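Local coordinates for protein malonate decarboxylase subunit alpha (Acinetobacter baumannii ATCC 17978, PDB 6MPR) that probably acts as the carrier-protein transferase of malonate decarboxylase, exchanging the acetyl group on the carrier for malonyl before decarboxylation, at residues P233-D238 with Y558-F564; G256-H261 with I481-K486; I307-T312 with L550-S554; N393-R399 with R425-V430. All coordinates share one frame; numbering follows the deposited sequence.

Contact 1 of 4, residues P233-D238 with Y558-F564; sequences PLFTRD and YQPPAKF
Thr236 lies against one face of the Phe564 ring, and this is the tight part of the contact. Its methyl CG2 stands 3.7 Å from the ring centroid and 17° off the normal, a CH-pi contact, while Thr236 CB comes within 3.5 Å of Phe564 CE2. Because CG2 is anti to the backbone N, the hydroxyl is turned away from the phenyl ring. There OG1 is held by Glu324 and by a water at 2.6 Å, and the same water lies 2.6 Å from Tyr558 OH, bridging the two loops where no direct hydrogen bond joins them. Pro233 CB meets the rim of the phenyl ring in its plane and also touches Pro561 CG at 3.9 Å.

The packing is looser toward solvent. Lys563 lays its CB and CD across Pro233 CG, with CD at 3.9 Å, and then carries its amino group away. Asp238 CB approaches Phe564 CE1 only to 4.1 Å, its OD1 being bonded to the backbone N of Lys240. Both segments lack regular structure, so this is loop-on-loop packing: a C-terminal tail laid by its aromatic and proline side chains on the connection between strand 221-224 and helix 244-261.

Contact 2 of 4, residues G256-H261 with I481-K486; sequences GIYEKH and IAYLYK
The Tyr483 ring is sandwiched between two aliphatic groups, with Lys260 CE over one face and Ile481 CG2 over the other. The lysine carbon lies 4.2 Å from the ring centroid, 24° off the normal, in a CH-pi contact; its NZ is farther off and adds at most a weak cation-pi attraction. The carbonyl oxygen of Gly256 sits at the edge of the phenol, in the ring plane. The imidazole of His261 carries Lys260 CG of its own helix over the centre of one face, and Tyr485 OH comes to its edge, 3.3 Å from His261 CE1. The His261 and Tyr485 rings meet obliquely, their planes 77° apart.

Tyr483 OH donates to Gly256 O at 2.6 Å, in the carbonyl plane and on a lone pair. Lys260 reaches over the phenol because CG is anti to the backbone N (chi1 178°) and the chain stays extended until it bends at the last torsion. Next to this bond, Ile481 CD1 packs against Gly256 CA at 3.9 Å and Ile257 CG1 at 3.8 Å.

His474 meets the rings of His261, Tyr483 and Tyr485, and His261 ND1 is hydrogen-bonded to Asp410 OD2. At the rim, Lys260 NZ and Lys486 NZ stand 4.5 Å apart. Chemically, a short phenol-to-carbonyl bond ties the turn that follows strand 480-482 to helix 244-261 amid aromatic and aliphatic packing, while the two neighbouring ammonium groups probably repel each other slightly, Lys486 NZ having a weak hydrogen bond to Gly522 O.

Contact 3 of 4, residues I307-T312 with L550-S554; sequences IPAIET and LVTWS
Pro308 sets its ring flat-on against the indole of Trp553. CG stands 3.6 Å from the centroid of the five-membered ring and 4° off its normal, almost directly above it, in a CH-pi contact, while Pro308 CB lies over the middle of the fused system. Farther along the indole, Thr312 CG2 touches CH2 of Trp553 at 3.8 Å, and Glu311 CB comes to CE3 at 3.9 Å. Ile307 slides past the base of the tryptophan, its CG2 3.8 Å from Trp553 CB, and its CD1 reaches Ser554 CB. Leu550 CD2 closes the other end against Pro308 CD at 3.9 Å.

The next shell fixes these groups. Thr312 OG1 donates to Pro308 O at 2.8 Å, and the backbone N of Thr312 bonds to the same oxygen from the opposite face of its plane; the hydroxyl occupies the position between backbone N and carbonyl carbon, which leaves the methyl for the indole. Trp553 NE1 is bonded to Ala543 O. Glu311 OE2 is held by a salt bridge to Arg334 and a hydrogen bond to Tyr330, while a water links OE1 to Trp553 O, the latter at 3.3 Å. Outside, Trp20 of the second subunit packs on Glu311 and Ile310.

What results is helix-on-helix packing through a proline-tryptophan CH-pi contact, in which the short helix 307-311 and Thr312 just after it pack on the end of helix 547-553 close to the subunit interface.

Contact 4 of 4, residues N393-R399 with R425-V430; sequences NMGHDPR and RGKKLV
The entry to strand 429-433 of the mixed sheet is bound to the loop leaving helix 391-394, with Lys428 reaching back to the helix end. The lysine is extended, CG anti to the backbone N (chi1 -177°), and passes Pro398 tightly, its CB 3.5 Å from Pro398 CD. NZ then donates to Met394 O at 2.7 Å; Gly357 O and a water shared with Asn393 O and His396 O are further partners, so three groups grip the buried ammonium. Val430 CG1 packs on Gly395 CA at 3.8 Å.

Asp397 uses both carboxylate oxygens. OD1 accepts from the backbone N of Lys428 at 3.1 Å (159°), from above the carboxylate plane, and, in the conformer described, OD2 forms a salt bridge with Arg399 NE at 2.8 Å.

Arg425 crosses Arg399, its guanidinium having CD of that conformer over one face and Arg399 O at its edge, where NH1 donates at 2.9 Å. NH2 turns to Asp470 and Asp471 of the second subunit, acids that would offset the nearness of the two arginines. A buried lysine and an intersubunit arginine thus join the loop entering an inner strand of the mixed sheet to the dimer interface.

From the N terminus, the chain leaves the parallel sheet after strand 221-224 and enters contact 1 at 233-238, whose loop closes only at the C-terminal tail, 558-564; the other three contacts nest within it. Helix 244-261 follows and opens contact 2, which closes at strand 480-482. Contact 3 opens between these, at 307-312, and closes at 550-554, so contacts 2 and 3 cross. Contact 4, with the shortest loop, is nested inside all the others. Contacts 1 and 3 touch through Tyr558 and Pro560, joining tail and C-terminal helix; contacts 2 and 4 meet at Leu429 over the mixed sheet. Contacts 3 and 4 both reach the second subunit.

Contact 1 of 4, residues P233-D238 with Y558-F564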
# COMPACT_ATOMS: atom_id res chain seq x y z
N PRO A 233 -7.27 -7.31 24.49
CA PRO A 233 -8.21 -7.79 23.48
C PRO A 233 -9.01 -6.65 22.88
O PRO A 233 -10.07 -6.28 23.40
CB PRO A 233 -9.12 -8.76 24.27
CG PRO A 233 -9.09 -8.22 25.66
CD PRO A 233 -7.71 -7.64 25.86
N LEU A 234 -8.53 -6.09 21.78
CA LEU A 234 -9.16 -4.94 21.16
C LEU A 234 -10.10 -5.30 20.02
O LEU A 234 -10.77 -4.40 19.49
CB LEU A 234 -8.08 -3.98 20.65
CG LEU A 234 -7.11 -3.46 21.72
CD1 LEU A 234 -6.01 -2.64 21.06
CD2 LEU A 234 -7.85 -2.63 22.78
N PHE A 235 -10.20 -6.58 19.64
CA PHE A 235 -10.98 -6.99 18.48
C PHE A 235 -12.06 -7.99 18.86
O PHE A 235 -12.49 -8.81 18.04
CB PHE A 235 -10.06 -7.50 17.38
CG PHE A 235 -9.25 -6.40 16.76
CD1 PHE A 235 -8.06 -5.99 17.33
CD2 PHE A 235 -9.75 -5.69 15.67
CE1 PHE A 235 -7.35 -4.94 16.79
CE2 PHE A 235 -9.05 -4.63 15.14
CZ PHE A 235 -7.85 -4.25 15.70
N THR A 236 -12.52 -7.89 20.11
CA THR A 236 -13.57 -8.74 20.64
C THR A 236 -14.73 -7.85 21.08
O THR A 236 -14.53 -6.88 21.83
CB THR A 236 -13.05 -9.57 21.82
OG1 THR A 236 -11.92 -10.33 21.39
CG2 THR A 236 -14.13 -10.51 22.35
N ARG A 237 -15.92 -8.15 20.58
CA ARG A 237 -17.14 -7.51 21.06
C ARG A 237 -18.01 -8.57 21.71
O ARG A 237 -18.27 -9.61 21.11
CB ARG A 237 -17.89 -6.80 19.93
CG ARG A 237 -17.17 -5.54 19.43
CD ARG A 237 -17.13 -4.46 20.52
NE ARG A 237 -16.38 -3.28 20.10
CZ ARG A 237 -15.06 -3.16 20.23
NH1 ARG A 237 -14.36 -4.16 20.76
NH2 ARG A 237 -14.44 -2.05 19.83
N ASP A 238 -18.41 -8.32 22.95
CA ASP A 238 -19.26 -9.26 23.68
C ASP A 238 -20.65 -9.30 23.07
O ASP A 238 -21.38 -8.30 23.15
CB ASP A 238 -19.35 -8.84 25.15
CG ASP A 238 -20.01 -9.90 26.03
OD1 ASP A 238 -20.87 -10.67 25.54
OD2 ASP A 238 -19.66 -9.96 27.22
N TYR A 558 -11.86 -21.50 21.38
CA TYR A 558 -11.75 -20.12 21.80
C TYR A 558 -11.67 -20.05 23.33
O TYR A 558 -12.51 -20.62 24.03
CB TYR A 558 -12.95 -19.30 21.29
CG TYR A 558 -13.02 -17.89 21.83
CD1 TYR A 558 -11.91 -17.06 21.80
CD2 TYR A 558 -14.19 -17.39 22.39
CE1 TYR A 558 -11.96 -15.76 22.31
CE2 TYR A 558 -14.25 -16.09 22.89
CZ TYR A 558 -13.13 -15.29 22.86
OH TYR A 558 -13.19 -14.00 23.35
N GLN A 559 -10.65 -19.36 23.84
CA GLN A 559 -10.39 -19.25 25.27
C GLN A 559 -10.46 -17.78 25.65
O GLN A 559 -9.47 -17.06 25.52
CB GLN A 559 -9.03 -19.84 25.62
CG GLN A 559 -8.81 -21.23 25.06
CD GLN A 559 -7.41 -21.76 25.34
OE1 GLN A 559 -7.17 -22.42 26.35
NE2 GLN A 559 -6.47 -21.46 24.43
N PRO A 560 -11.62 -17.29 26.10
CA PRO A 560 -11.80 -15.85 26.32
C PRO A 560 -10.81 -15.32 27.34
O PRO A 560 -10.56 -15.95 28.38
CB PRO A 560 -13.23 -15.74 26.86
CG PRO A 560 -13.90 -17.00 26.41
CD PRO A 560 -12.85 -18.06 26.35
N PRO A 561 -10.21 -14.16 27.07
CA PRO A 561 -9.31 -13.54 28.05
C PRO A 561 -10.09 -12.98 29.24
O PRO A 561 -11.32 -12.96 29.26
CB PRO A 561 -8.62 -12.43 27.25
CG PRO A 561 -9.55 -12.12 26.13
CD PRO A 561 -10.25 -13.41 25.79
N ALA A 562 -9.33 -12.52 30.24
CA ALA A 562 -9.92 -12.04 31.49
C ALA A 562 -11.01 -10.99 31.28
O ALA A 562 -11.96 -10.91 32.06
CB ALA A 562 -8.83 -11.49 32.40
N LYS A 563 -10.87 -10.15 30.25
CA LYS A 563 -11.88 -9.13 30.00
C LYS A 563 -13.25 -9.73 29.70
O LYS A 563 -14.27 -9.13 30.03
CB LYS A 563 -11.43 -8.23 28.84
CG LYS A 563 -12.29 -7.02 28.61
CD LYS A 563 -11.72 -6.12 27.54
CE LYS A 563 -12.59 -4.89 27.33
NZ LYS A 563 -12.67 -4.05 28.55
N PHE A 564 -13.29 -10.93 29.11
CA PHE A 564 -14.53 -11.53 28.65
C PHE A 564 -14.85 -12.86 29.31
O PHE A 564 -15.82 -13.52 28.91
CB PHE A 564 -14.50 -11.69 27.12
CG PHE A 564 -14.36 -10.39 26.41
CD1 PHE A 564 -15.43 -9.51 26.31
CD2 PHE A 564 -13.14 -10.01 25.87
CE1 PHE A 564 -15.30 -8.31 25.67
CE2 PHE A 564 -13.00 -8.79 25.24
CZ PHE A 564 -14.08 -7.94 25.14
O HOH W 1 -11.18 -12.33 22.92

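Contact 2 of 4, residues G256-H261 with I481-K486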
# COMPACT_ATOMS: atom_id res chain seq x y z
N GLY A 256 -29.41 -4.62 1.88
CA GLY A 256 -29.35 -3.41 1.09
C GLY A 256 -27.99 -3.02 0.55
O GLY A 256 -27.92 -2.10 -0.27
N ILE A 257 -26.91 -3.67 0.99
CA ILE A 257 -25.57 -3.36 0.50
C ILE A 257 -24.85 -4.61 -0.00
O ILE A 257 -24.46 -4.69 -1.17
CB ILE A 257 -24.73 -2.64 1.57
CG1 ILE A 257 -25.49 -1.42 2.14
CG2 ILE A 257 -23.40 -2.19 0.96
CD1 ILE A 257 -24.69 -0.62 3.18
N TYR A 258 -24.65 -5.60 0.88
CA TYR A 258 -23.84 -6.76 0.51
C TYR A 258 -24.52 -7.56 -0.59
O TYR A 258 -23.91 -7.88 -1.62
CB TYR A 258 -23.58 -7.67 1.71
CG TYR A 258 -22.74 -7.09 2.84
CD1 TYR A 258 -22.22 -5.80 2.77
CD2 TYR A 258 -22.47 -7.85 3.97
CE1 TYR A 258 -21.45 -5.29 3.83
CE2 TYR A 258 -21.70 -7.36 5.00
CZ TYR A 258 -21.21 -6.08 4.93
OH TYR A 258 -20.46 -5.61 5.98
N GLU A 259 -25.79 -7.90 -0.38
CA GLU A 259 -26.55 -8.62 -1.41
C GLU A 259 -26.73 -7.75 -2.65
O GLU A 259 -26.54 -8.22 -3.78
CB GLU A 259 -27.90 -9.04 -0.85
CG GLU A 259 -28.67 -9.95 -1.82
CD GLU A 259 -30.03 -10.37 -1.31
OE1 GLU A 259 -30.45 -9.93 -0.21
OE2 GLU A 259 -30.69 -11.16 -2.01
N LYS A 260 -27.11 -6.49 -2.46
CA LYS A 260 -27.44 -5.61 -3.58
C LYS A 260 -26.30 -5.50 -4.57
O LYS A 260 -26.51 -5.52 -5.79
CB LYS A 260 -27.82 -4.22 -3.06
CG LYS A 260 -28.15 -3.21 -4.18
CD LYS A 260 -28.54 -1.85 -3.61
CE LYS A 260 -28.77 -0.84 -4.73
NZ LYS A 260 -30.04 -1.10 -5.47
N HIS A 261 -25.07 -5.37 -4.07
CA HIS A 261 -23.91 -5.14 -4.91
C HIS A 261 -23.01 -6.36 -5.05
O HIS A 261 -21.93 -6.24 -5.65
CB HIS A 261 -23.09 -3.97 -4.35
CG HIS A 261 -23.89 -2.72 -4.19
ND1 HIS A 261 -24.35 -2.00 -5.26
CD2 HIS A 261 -24.31 -2.07 -3.08
CE1 HIS A 261 -25.03 -0.95 -4.83
NE2 HIS A 261 -25.01 -0.96 -3.51
N ILE A 481 -30.80 3.45 4.55
CA ILE A 481 -29.58 3.62 3.78
C ILE A 481 -29.78 4.76 2.80
O ILE A 481 -30.79 4.81 2.08
CB ILE A 481 -29.19 2.34 3.02
CG1 ILE A 481 -29.05 1.14 3.96
CG2 ILE A 481 -27.89 2.55 2.24
CD1 ILE A 481 -28.92 -0.17 3.21
N ALA A 482 -28.81 5.67 2.74
CA ALA A 482 -28.72 6.64 1.66
C ALA A 482 -27.65 6.15 0.69
O ALA A 482 -26.50 5.94 1.08
CB ALA A 482 -28.38 8.04 2.20
N TYR A 483 -28.05 5.91 -0.57
CA TYR A 483 -27.10 5.44 -1.59
C TYR A 483 -26.38 6.63 -2.21
O TYR A 483 -26.62 7.01 -3.36
CB TYR A 483 -27.81 4.60 -2.64
CG TYR A 483 -28.35 3.28 -2.13
CD1 TYR A 483 -27.49 2.23 -1.82
CD2 TYR A 483 -29.72 3.08 -1.98
CE1 TYR A 483 -27.98 1.02 -1.35
CE2 TYR A 483 -30.22 1.87 -1.52
CZ TYR A 483 -29.34 0.84 -1.20
OH TYR A 483 -29.84 -0.35 -0.75
N LEU A 484 -25.46 7.20 -1.42
CA LEU A 484 -24.80 8.45 -1.79
C LEU A 484 -24.02 8.34 -3.10
O LEU A 484 -23.85 9.34 -3.80
CB LEU A 484 -23.87 8.90 -0.66
CG LEU A 484 -24.46 9.22 0.72
CD1 LEU A 484 -23.34 9.68 1.67
CD2 LEU A 484 -25.59 10.27 0.64
N TYR A 485 -23.54 7.14 -3.45
CA TYR A 485 -22.80 7.00 -4.70
C TYR A 485 -23.63 7.40 -5.91
O TYR A 485 -23.07 7.69 -6.97
CB TYR A 485 -22.28 5.57 -4.89
CG TYR A 485 -23.30 4.54 -5.33
CD1 TYR A 485 -24.05 3.81 -4.39
CD2 TYR A 485 -23.48 4.24 -6.67
CE1 TYR A 485 -24.96 2.87 -4.79
CE2 TYR A 485 -24.39 3.28 -7.08
CZ TYR A 485 -25.13 2.60 -6.13
OH TYR A 485 -26.04 1.67 -6.52
N LYS A 486 -24.96 7.41 -5.77
CA LYS A 486 -25.86 7.74 -6.86
C LYS A 486 -26.36 9.17 -6.82
O LYS A 486 -27.07 9.58 -7.74
CB LYS A 486 -27.06 6.79 -6.86
CG LYS A 486 -26.89 5.56 -7.73
CD LYS A 486 -28.10 4.66 -7.64
CE LYS A 486 -28.44 4.31 -6.20
NZ LYS A 486 -29.56 3.33 -6.11

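Contact 3 of 4, residues I307-T312 with L550-S554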
# COMPACT_ATOMS: atom_id res chain seq x y z
N ILE A 307 -16.70 -16.43 14.49
CA ILE A 307 -16.64 -17.89 14.61
C ILE A 307 -17.85 -18.58 13.98
O ILE A 307 -17.66 -19.53 13.21
CB ILE A 307 -16.39 -18.30 16.07
CG1 ILE A 307 -14.97 -17.89 16.49
CG2 ILE A 307 -16.59 -19.80 16.25
CD1 ILE A 307 -14.65 -18.16 17.94
N PRO A 308 -19.10 -18.18 14.26
CA PRO A 308 -20.22 -18.89 13.63
C PRO A 308 -20.21 -18.82 12.11
O PRO A 308 -20.51 -19.81 11.43
CB PRO A 308 -21.45 -18.21 14.25
CG PRO A 308 -20.96 -17.72 15.58
CD PRO A 308 -19.57 -17.22 15.28
N ALA A 309 -19.85 -17.66 11.54
CA ALA A 309 -19.73 -17.53 10.09
C ALA A 309 -18.63 -18.43 9.52
O ALA A 309 -18.75 -18.92 8.40
CB ALA A 309 -19.47 -16.07 9.72
N ILE A 310 -17.53 -18.61 10.26
CA ILE A 310 -16.51 -19.56 9.81
C ILE A 310 -17.04 -20.99 9.90
O ILE A 310 -16.93 -21.77 8.96
CB ILE A 310 -15.23 -19.42 10.64
CG1 ILE A 310 -14.61 -18.04 10.45
CG2 ILE A 310 -14.23 -20.51 10.25
CD1 ILE A 310 -13.50 -17.77 11.46
N GLU A 311 -17.63 -21.34 11.05
CA GLU A 311 -18.03 -22.73 11.27
C GLU A 311 -19.10 -23.18 10.29
O GLU A 311 -19.17 -24.37 9.96
CB GLU A 311 -18.51 -22.93 12.70
CG GLU A 311 -17.42 -22.73 13.75
CD GLU A 311 -16.24 -23.66 13.53
OE1 GLU A 311 -16.41 -24.88 13.62
OE2 GLU A 311 -15.13 -23.15 13.25
N THR A 312 -19.97 -22.26 9.85
CA THR A 312 -21.03 -22.64 8.92
C THR A 312 -20.63 -22.52 7.46
O THR A 312 -21.48 -22.74 6.59
CB THR A 312 -22.30 -21.82 9.16
OG1 THR A 312 -21.97 -20.42 9.18
CG2 THR A 312 -22.96 -22.19 10.49
N LEU A 550 -19.99 -18.28 21.93
CA LEU A 550 -18.86 -18.32 21.01
C LEU A 550 -17.92 -19.47 21.35
O LEU A 550 -17.40 -20.14 20.45
CB LEU A 550 -18.12 -16.98 21.02
CG LEU A 550 -18.92 -15.80 20.45
CD1 LEU A 550 -18.14 -14.51 20.57
CD2 LEU A 550 -19.31 -16.06 19.01
N VAL A 551 -17.70 -19.71 22.64
CA VAL A 551 -16.87 -20.84 23.04
C VAL A 551 -17.46 -22.14 22.53
O VAL A 551 -16.76 -22.99 21.96
CB VAL A 551 -16.69 -20.88 24.57
CG1 VAL A 551 -15.93 -22.13 24.98
CG2 VAL A 551 -15.99 -19.63 25.04
N THR A 552 -18.77 -22.33 22.74
CA THR A 552 -19.46 -23.51 22.24
C THR A 552 -19.31 -23.63 20.73
O THR A 552 -18.97 -24.71 20.22
CB THR A 552 -20.93 -23.44 22.66
OG1 THR A 552 -21.01 -23.43 24.09
CG2 THR A 552 -21.72 -24.64 22.11
N TRP A 553 -19.56 -22.54 20.00
CA TRP A 553 -19.42 -22.54 18.55
C TRP A 553 -18.03 -22.98 18.11
O TRP A 553 -17.87 -23.65 17.08
CB TRP A 553 -19.72 -21.15 18.00
CG TRP A 553 -21.14 -20.91 17.54
CD1 TRP A 553 -22.09 -20.16 18.16
CD2 TRP A 553 -21.74 -21.40 16.33
NE1 TRP A 553 -23.25 -20.16 17.43
CE2 TRP A 553 -23.07 -20.91 16.30
CE3 TRP A 553 -21.30 -22.21 15.27
CZ2 TRP A 553 -23.94 -21.19 15.25
CZ3 TRP A 553 -22.17 -22.49 14.24
CH2 TRP A 553 -23.48 -21.98 14.23
N SER A 554 -17.00 -22.60 18.87
CA SER A 554 -15.62 -22.91 18.55
C SER A 554 -15.21 -24.30 18.99
O SER A 554 -14.01 -24.63 18.90
CB SER A 554 -14.70 -21.90 19.23
OG SER A 554 -14.60 -22.24 20.60
O HOH W 2 -18.61 -25.97 14.91

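Contact 4 of 4, residues N393-R399 with R425-V430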
# COMPACT_ATOMS: atom_id res chain seq x y z
N ASN A 393 -7.18 4.75 5.17
CA ASN A 393 -6.74 3.85 4.11
C ASN A 393 -7.85 2.90 3.69
O ASN A 393 -7.98 2.56 2.51
CB ASN A 393 -5.51 3.06 4.57
CG ASN A 393 -5.05 2.05 3.54
OD1 ASN A 393 -4.60 2.42 2.45
ND2 ASN A 393 -5.18 0.76 3.87
N MET A 394 -8.67 2.47 4.64
CA MET A 394 -9.79 1.59 4.32
C MET A 394 -10.97 2.36 3.73
O MET A 394 -11.68 1.82 2.87
CB MET A 394 -10.21 0.83 5.57
CG MET A 394 -9.05 0.17 6.30
SD MET A 394 -8.28 -1.13 5.30
CE MET A 394 -9.68 -2.22 5.17
N GLY A 395 -11.18 3.59 4.18
CA GLY A 395 -12.34 4.37 3.78
C GLY A 395 -12.07 5.44 2.72
O GLY A 395 -12.38 6.61 2.92
N HIS A 396 -11.49 5.03 1.60
CA HIS A 396 -11.41 5.91 0.44
C HIS A 396 -11.52 5.08 -0.83
O HIS A 396 -11.30 3.86 -0.83
CB HIS A 396 -10.11 6.73 0.45
CG HIS A 396 -8.90 5.94 0.07
ND1 HIS A 396 -8.14 5.26 1.00
CD2 HIS A 396 -8.30 5.72 -1.13
CE1 HIS A 396 -7.15 4.63 0.39
NE2 HIS A 396 -7.21 4.91 -0.90
N ASP A 397 -11.88 5.75 -1.91
CA ASP A 397 -11.88 5.16 -3.23
C ASP A 397 -10.44 5.08 -3.75
O ASP A 397 -9.83 6.12 -4.00
CB ASP A 397 -12.74 5.98 -4.18
CG ASP A 397 -12.79 5.39 -5.58
OD1 ASP A 397 -12.70 4.15 -5.69
OD2 ASP A 397 -12.90 6.17 -6.55
N PRO A 398 -9.87 3.88 -3.88
CA PRO A 398 -8.47 3.77 -4.33
C PRO A 398 -8.33 4.10 -5.80
O PRO A 398 -8.69 3.28 -6.66
CB PRO A 398 -8.13 2.30 -4.04
CG PRO A 398 -9.48 1.57 -4.18
CD PRO A 398 -10.51 2.56 -3.67
N ARG A 399 -7.81 5.29 -6.13
CA ARG A 399 -7.79 5.77 -7.50
C ARG A 399 -6.65 5.16 -8.33
O ARG A 399 -6.57 5.45 -9.53
CB ARG A 399 -7.73 7.30 -7.51
CG ARG A 399 -8.97 7.98 -6.88
CD ARG A 399 -10.20 7.94 -7.82
NE ARG A 399 -11.43 8.44 -7.20
CZ ARG A 399 -11.80 9.72 -7.19
NH1 ARG A 399 -11.02 10.64 -7.74
NH2 ARG A 399 -12.94 10.08 -6.61
N ARG A 425 -14.84 4.68 -14.46
CA ARG A 425 -14.26 3.61 -13.65
C ARG A 425 -15.17 3.28 -12.47
O ARG A 425 -16.06 4.05 -12.08
CB ARG A 425 -12.86 3.98 -13.16
CG ARG A 425 -12.69 5.43 -12.80
CD ARG A 425 -11.36 5.57 -12.11
NE ARG A 425 -10.92 6.94 -11.96
CZ ARG A 425 -9.78 7.25 -11.34
NH1 ARG A 425 -9.03 6.27 -10.86
NH2 ARG A 425 -9.40 8.51 -11.23
N GLY A 426 -14.95 2.09 -11.93
CA GLY A 426 -15.65 1.67 -10.74
C GLY A 426 -15.13 2.42 -9.53
O GLY A 426 -14.26 3.29 -9.61
N LYS A 427 -15.71 2.07 -8.37
CA LYS A 427 -15.36 2.69 -7.10
C LYS A 427 -15.45 1.64 -5.99
O LYS A 427 -16.32 0.76 -6.02
CB LYS A 427 -16.28 3.87 -6.74
CG LYS A 427 -16.48 4.91 -7.84
CD LYS A 427 -17.36 6.04 -7.32
CE LYS A 427 -17.42 7.23 -8.27
NZ LYS A 427 -18.30 7.00 -9.45
N LYS A 428 -14.56 1.74 -5.01
CA LYS A 428 -14.71 0.85 -3.87
C LYS A 428 -15.88 1.32 -3.01
O LYS A 428 -16.13 2.52 -2.87
CB LYS A 428 -13.43 0.82 -3.06
CG LYS A 428 -13.41 -0.14 -1.87
CD LYS A 428 -12.27 0.33 -0.96
CE LYS A 428 -12.21 -0.41 0.34
NZ LYS A 428 -10.97 -0.00 1.04
N LEU A 429 -16.59 0.36 -2.40
CA LEU A 429 -17.68 0.70 -1.50
C LEU A 429 -17.12 1.08 -0.14
O LEU A 429 -16.30 0.37 0.44
CB LEU A 429 -18.67 -0.46 -1.34
CG LEU A 429 -19.56 -0.78 -2.56
CD1 LEU A 429 -18.73 -1.33 -3.74
CD2 LEU A 429 -20.67 -1.75 -2.16
N VAL A 430 -17.55 2.24 0.36
CA VAL A 430 -17.13 2.77 1.65
C VAL A 430 -18.41 3.14 2.38
O VAL A 430 -19.12 4.05 1.96
CB VAL A 430 -16.20 3.98 1.48
CG1 VAL A 430 -15.97 4.68 2.79
CG2 VAL A 430 -14.88 3.52 0.88
O HOH W 3 -9.22 2.18 0.18
O HOH W 4 -12.40 5.26 -9.06
O HOH W 5 -9.79 3.55 -9.90